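Local atomic coordinates of protease (Penicillium cyclopium, PDB entry 5Z6O), a protein that probably cleaves proteins such as casein, gelatin and type IV collagen, using the serine charge-relay mechanism of the proteinase K-like subtilases. Residues S195-G200 / D204-G209; N180-A185 / P232-A237. All coordinates share one frame; numbering follows the deposited sequence.

Contact 1: S195-G200 / D204-G209; sequences SFTNFG and DLYAPG. With CA (calcium ion), chain B.
Phe196 meets Gly209 with the edge of its ring: CZ points at the carbonyl O of Gly209, 3.9 Å away and near the ring plane. Such an approach sets the weakly positive rim of the ring against a carbonyl oxygen. The first torsion brings this about, holding CG between the backbone N and the carbonyl carbon (chi1 53°). The Phe196 side chain lies about 6 Å from the bound phenylmethanesulfonic acid. Gly209 has no side chain, so the ring meets bare backbone.

The second touch is looser. Thr197 CG2 comes within 4.3 Å of Tyr206 CE2, at a slant to the ring. The tyrosine hydroxyl is hydrogen-bonded to Ser193 OG.

In the subtilase fold, strand 205-208 is an outermost strand of the parallel sheet, and 195-200 belongs to the loop leading into it from strand 182-187. Polar bonds help hold this loop. Thr197 OG1 donates to Asn198 O at 3.0 Å, in the carbonyl plane and on a lone pair. The buried amide of Asn198 is satisfied at both ends, by Ala163 O and by the backbone N of Glu166 and Gln168.

At the start of 204-209, Asp204 grips the calcium ion with both carboxylate oxygens. OD1 lies 2.6 Å from the calcium and OD2 2.4 Å. Five waters and Val181 O complete the site, and OD2 also accepts from Thr183 N.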
loop_
_atom_site.group_PDB
_atom_site.type_symbol
_atom_site.label_atom_id
_atom_site.label_comp_id
_atom_site.label_asym_id
_atom_site.label_seq_id
_atom_site.Cartn_x
_atom_site.Cartn_y
_atom_site.Cartn_z
ATOM N N SER A 195 -3.469 -13.943 -11.923
ATOM C CA SER A 195 -3.464 -13.972 -13.390
ATOM C C SER A 195 -3.422 -12.573 -13.998
ATOM O O SER A 195 -2.885 -12.389 -15.097
ATOM C CB SER A 195 -4.699 -14.719 -13.896
ATOM O OG SER A 195 -5.881 -14.142 -13.382
ATOM N N PHE A 196 -4.009 -11.584 -13.327
ATOM C CA PHE A 196 -4.071 -10.234 -13.872
ATOM C C PHE A 196 -2.826 -9.401 -13.607
ATOM O O PHE A 196 -2.730 -8.301 -14.149
ATOM C CB PHE A 196 -5.275 -9.490 -13.278
ATOM C CG PHE A 196 -5.308 -9.520 -11.769
ATOM C CD1 PHE A 196 -4.506 -8.642 -11.032
ATOM C CD2 PHE A 196 -6.107 -10.446 -11.079
ATOM C CE1 PHE A 196 -4.502 -8.687 -9.639
ATOM C CE2 PHE A 196 -6.136 -10.481 -9.670
ATOM C CZ PHE A 196 -5.311 -9.583 -8.944
ATOM N N THR A 197 -1.890 -9.844 -12.770
ATOM C CA THR A 197 -0.865 -8.911 -12.302
ATOM C C THR A 197 0.135 -8.568 -13.395
ATOM O O THR A 197 0.523 -9.419 -14.197
ATOM C CB THR A 197 -0.121 -9.448 -11.057
ATOM O OG1 THR A 197 0.674 -8.383 -10.501
ATOM C CG2 THR A 197 0.818 -10.611 -11.412
ATOM N N ASN A 198 0.543 -7.301 -13.423
ATOM C CA ASN A 198 1.705 -6.920 -14.206
ATOM C C ASN A 198 2.944 -7.508 -13.549
ATOM O O ASN A 198 2.918 -7.891 -12.379
ATOM C CB ASN A 198 1.816 -5.394 -14.322
ATOM C CG ASN A 198 0.822 -4.793 -15.317
ATOM O OD1 ASN A 198 0.035 -5.490 -15.946
ATOM N ND2 ASN A 198 0.847 -3.485 -15.437
ATOM N N PHE A 199 4.033 -7.600 -14.321
ATOM C CA PHE A 199 5.226 -8.337 -13.900
ATOM C C PHE A 199 6.446 -7.663 -14.510
ATOM O O PHE A 199 6.372 -6.544 -15.036
ATOM C CB PHE A 199 5.148 -9.818 -14.329
ATOM C CG PHE A 199 4.796 -9.987 -15.778
ATOM C CD1 PHE A 199 5.779 -9.871 -16.773
ATOM C CD2 PHE A 199 3.475 -10.207 -16.155
ATOM C CE1 PHE A 199 5.437 -9.990 -18.114
ATOM C CE2 PHE A 199 3.135 -10.335 -17.489
ATOM C CZ PHE A 199 4.113 -10.219 -18.463
ATOM N N GLY A 200 7.580 -8.344 -14.435
ATOM C CA GLY A 200 8.796 -7.869 -15.065
ATOM C C GLY A 200 9.805 -7.396 -14.046
ATOM O O GLY A 200 9.591 -7.441 -12.834
ATOM N N ASP A 204 9.361 -5.042 -7.467
ATOM C CA ASP A 204 10.257 -5.260 -6.343
ATOM C C ASP A 204 9.863 -6.499 -5.541
ATOM O O ASP A 204 10.739 -7.226 -5.038
ATOM C CB ASP A 204 10.259 -4.020 -5.435
ATOM C CG ASP A 204 10.900 -2.818 -6.125
ATOM O OD1 ASP A 204 12.134 -2.864 -6.304
ATOM O OD2 ASP A 204 10.187 -1.900 -6.577
ATOM N N LEU A 205 8.559 -6.745 -5.384
ATOM C CA LEU A 205 8.102 -7.956 -4.680
ATOM C C LEU A 205 6.597 -8.128 -4.881
ATOM O O LEU A 205 5.914 -7.260 -5.429
ATOM C CB LEU A 205 8.439 -7.925 -3.183
ATOM C CG LEU A 205 7.701 -6.902 -2.348
ATOM C CD1 LEU A 205 7.592 -7.418 -0.887
ATOM C CD2 LEU A 205 8.462 -5.567 -2.303
ATOM N N TYR A 206 6.100 -9.271 -4.422
ATOM C CA TYR A 206 4.683 -9.628 -4.383
ATOM C C TYR A 206 4.112 -9.341 -3.007
ATOM O O TYR A 206 4.814 -9.436 -1.995
ATOM C CB TYR A 206 4.454 -11.138 -4.667
ATOM C CG TYR A 206 4.508 -11.493 -6.149
ATOM C CD1 TYR A 206 5.744 -11.636 -6.823
ATOM C CD2 TYR A 206 3.318 -11.663 -6.877
ATOM C CE1 TYR A 206 5.771 -11.934 -8.209
ATOM C CE2 TYR A 206 3.332 -11.973 -8.245
ATOM C CZ TYR A 206 4.547 -12.111 -8.892
ATOM O OH TYR A 206 4.495 -12.425 -10.231
ATOM N N ALA A 207 2.804 -9.073 -2.981
ATOM C CA ALA A 207 2.060 -9.036 -1.732
ATOM C C ALA A 207 0.666 -9.528 -2.033
ATOM O O ALA A 207 0.249 -9.516 -3.201
ATOM C CB ALA A 207 2.018 -7.615 -1.144
ATOM N N PRO A 208 -0.091 -9.937 -1.015
ATOM C CA PRO A 208 -1.421 -10.515 -1.251
ATOM C C PRO A 208 -2.314 -9.542 -1.993
ATOM O O PRO A 208 -2.451 -8.379 -1.599
ATOM C CB PRO A 208 -1.942 -10.782 0.166
ATOM C CG PRO A 208 -0.701 -11.136 0.926
ATOM C CD PRO A 208 0.356 -10.153 0.379
ATOM N N GLY A 209 -2.945 -10.035 -3.061
ATOM C CA GLY A 209 -3.682 -9.125 -3.912
ATOM C C GLY A 209 -4.960 -9.686 -4.460
ATOM O O GLY A 209 -5.678 -8.970 -5.155
HETATM CA CA CA B . 11.979 -0.432 -7.260
HETATM O O HOH W 1 13.109 0.414 -5.364
HETATM O O HOH W 2 12.327 -1.883 -8.949
HETATM O O HOH W 3 12.833 1.602 -8.714
HETATM O O HOH W 4 10.405 -0.112 -8.907
HETATM O O HOH W 5 14.251 -1.093 -7.730
#

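Contact 2: N180-A185 / P232-A237; sequences NVCTIA and PHVAGA. With CA (calcium ion), chain B.
Ile184 and Val234 make the main apolar contact, reaching toward each other tip to tip. Ile184 CD1 lies 3.7 Å from Val234 CG2. The same valine methyl is 3.7 Å from Ile184 CG2, so it fits between the two ends of the isoleucine. Val234 turns CG2 to the side of its backbone N, with CG1 anti to that N (chi1 179°). CG1 then comes 3.9 Å from Ile184 CD1. With an alanine in place of Ile184, a gap is likely to open beside both Val234 methyls, leaving Val234 without its main partner on the strand.

A weaker apolar touch joins Cys182 SG to Val234 CG1 at 4.4 Å. This sulfur is in the disulfide with Cys253, which ties the strand to helix 249-259.

Metal and water bonds involve Asn180, Val181 and Thr183. Val181 O binds the calcium ion at 2.6 Å. Two of the calcium waters are held by this segment: water 3 accepts from Asn180 N, and water 4 donates to Thr183 OG1 at 3.1 Å.

The packing is buried near the centre of the chain. Helix 227-245, which carries Ser228, probably the charge-relay serine, near its start, lies here against strand 182-187 of the parallel sheet. Strand 157-162 pairs with one edge of this strand and strand 205-208 with the other, while helix 73-82 packs on Pro232 and His233.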
loop_
_atom_site.group_PDB
_atom_site.type_symbol
_atom_site.label_atom_id
_atom_site.label_comp_id
_atom_site.label_asym_id
_atom_site.label_seq_id
_atom_site.Cartn_x
_atom_site.Cartn_y
_atom_site.Cartn_z
ATOM N N ASN A 180 13.060 4.388 -8.176
ATOM C CA ASN A 180 13.142 4.296 -6.719
ATOM C C ASN A 180 11.825 4.086 -5.998
ATOM O O ASN A 180 11.820 4.212 -4.755
ATOM C CB ASN A 180 13.788 5.556 -6.127
ATOM C CG ASN A 180 15.149 5.813 -6.721
ATOM O OD1 ASN A 180 15.998 4.914 -6.739
ATOM N ND2 ASN A 180 15.355 7.014 -7.249
ATOM N N VAL A 181 10.723 3.810 -6.697
ATOM C CA VAL A 181 9.472 3.470 -6.017
ATOM C C VAL A 181 9.498 1.996 -5.712
ATOM O O VAL A 181 10.354 1.269 -6.217
ATOM C CB VAL A 181 8.230 3.828 -6.860
ATOM C CG1 VAL A 181 8.156 5.327 -7.102
ATOM C CG2 VAL A 181 8.229 3.067 -8.171
ATOM N N CYS A 182 8.577 1.544 -4.852
ATOM C CA CYS A 182 8.516 0.142 -4.471
ATOM C C CYS A 182 7.293 -0.406 -5.203
ATOM O O CYS A 182 6.157 -0.067 -4.863
ATOM C CB CYS A 182 8.415 0.016 -2.949
ATOM S SG CYS A 182 9.155 -1.502 -2.281
ATOM N N THR A 183 7.524 -1.151 -6.281
ATOM C CA THR A 183 6.453 -1.559 -7.188
ATOM C C THR A 183 6.006 -2.981 -6.855
ATOM O O THR A 183 6.841 -3.902 -6.828
ATOM C CB THR A 183 6.963 -1.504 -8.627
ATOM O OG1 THR A 183 7.345 -0.158 -8.937
ATOM C CG2 THR A 183 5.908 -1.957 -9.597
ATOM N N ILE A 184 4.690 -3.172 -6.654
ATOM C CA ILE A 184 4.184 -4.357 -5.950
ATOM C C ILE A 184 3.263 -5.147 -6.879
ATOM O O ILE A 184 2.274 -4.611 -7.388
ATOM C CB ILE A 184 3.430 -3.976 -4.661
ATOM C CG1 ILE A 184 4.211 -2.959 -3.816
ATOM C CG2 ILE A 184 3.109 -5.223 -3.852
ATOM C CD1 ILE A 184 5.658 -3.429 -3.535
ATOM N N ALA A 185 3.563 -6.430 -7.067
ATOM C CA ALA A 185 2.703 -7.340 -7.810
ATOM C C ALA A 185 1.812 -8.124 -6.854
ATOM O O ALA A 185 2.028 -8.139 -5.635
ATOM C CB ALA A 185 3.548 -8.295 -8.674
ATOM N N PRO A 232 -1.016 -1.645 -0.631
ATOM C CA PRO A 232 -1.151 -1.165 0.746
ATOM C C PRO A 232 -0.653 -2.151 1.784
ATOM O O PRO A 232 -0.320 -1.710 2.898
ATOM C CB PRO A 232 -2.670 -0.888 0.887
ATOM C CG PRO A 232 -3.306 -1.648 -0.197
ATOM C CD PRO A 232 -2.306 -1.642 -1.330
ATOM N N HIS A 233 -0.568 -3.455 1.476
ATOM C CA HIS A 233 0.120 -4.338 2.430
ATOM C C HIS A 233 1.552 -3.868 2.616
ATOM O O HIS A 233 2.093 -3.909 3.729
ATOM C CB HIS A 233 0.130 -5.798 1.949
ATOM C CG HIS A 233 -1.208 -6.492 2.009
ATOM N ND1 HIS A 233 -2.157 -6.387 1.008
ATOM C CD2 HIS A 233 -1.730 -7.343 2.932
ATOM C CE1 HIS A 233 -3.200 -7.149 1.311
ATOM N NE2 HIS A 233 -2.964 -7.742 2.470
ATOM N N VAL A 234 2.192 -3.444 1.523
ATOM C CA VAL A 234 3.589 -3.023 1.593
ATOM C C VAL A 234 3.687 -1.635 2.227
ATOM O O VAL A 234 4.605 -1.378 3.018
ATOM C CB VAL A 234 4.233 -3.076 0.190
ATOM C CG1 VAL A 234 5.705 -2.612 0.231
ATOM C CG2 VAL A 234 4.193 -4.506 -0.356
ATOM N N ALA A 235 2.722 -0.749 1.961
ATOM C CA ALA A 235 2.699 0.542 2.654
ATOM C C ALA A 235 2.627 0.321 4.156
ATOM O O ALA A 235 3.377 0.939 4.933
ATOM C CB ALA A 235 1.493 1.393 2.218
ATOM N N GLY A 236 1.726 -0.564 4.581
ATOM C CA GLY A 236 1.625 -0.842 6.005
ATOM C C GLY A 236 2.887 -1.478 6.561
ATOM O O GLY A 236 3.313 -1.148 7.671
ATOM N N ALA A 237 3.471 -2.435 5.833
ATOM C CA ALA A 237 4.691 -3.060 6.337
ATOM C C ALA A 237 5.827 -2.046 6.456
ATOM O O ALA A 237 6.657 -2.141 7.370
ATOM C CB ALA A 237 5.108 -4.228 5.422
HETATM CA CA CA B . 11.979 -0.432 -7.260
HETATM O O HOH W 3 12.833 1.602 -8.714
HETATM O O HOH W 4 10.405 -0.112 -8.907
HETATM O O HOH W 1 13.109 0.414 -5.364
HETATM O O HOH W 2 12.327 -1.883 -8.949
HETATM O O HOH W 5 14.251 -1.093 -7.730
#

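From the N terminus, the chain runs through most of the sheet before it reaches 180-185, on strand 182-187. It then runs through the loop of 195-200 and turns after three residues into 204-209, which closes the short loop of contact 1. Further on it reaches 232-237 and closes the much longer loop of contact 2. Contact 1 lies wholly within the span of contact 2, and the two do not cross. Strands 182-187 and 205-208 are neighbours in the sheet, with Ala207 N probably hydrogen-bonded to Ala185 O at 2.9 Å. The calcium ion joins both contacts too. Contact 1 ties edge strand 205-208 to its preceding loop, and contact 2 ties strand 182-187 to helix 227-245.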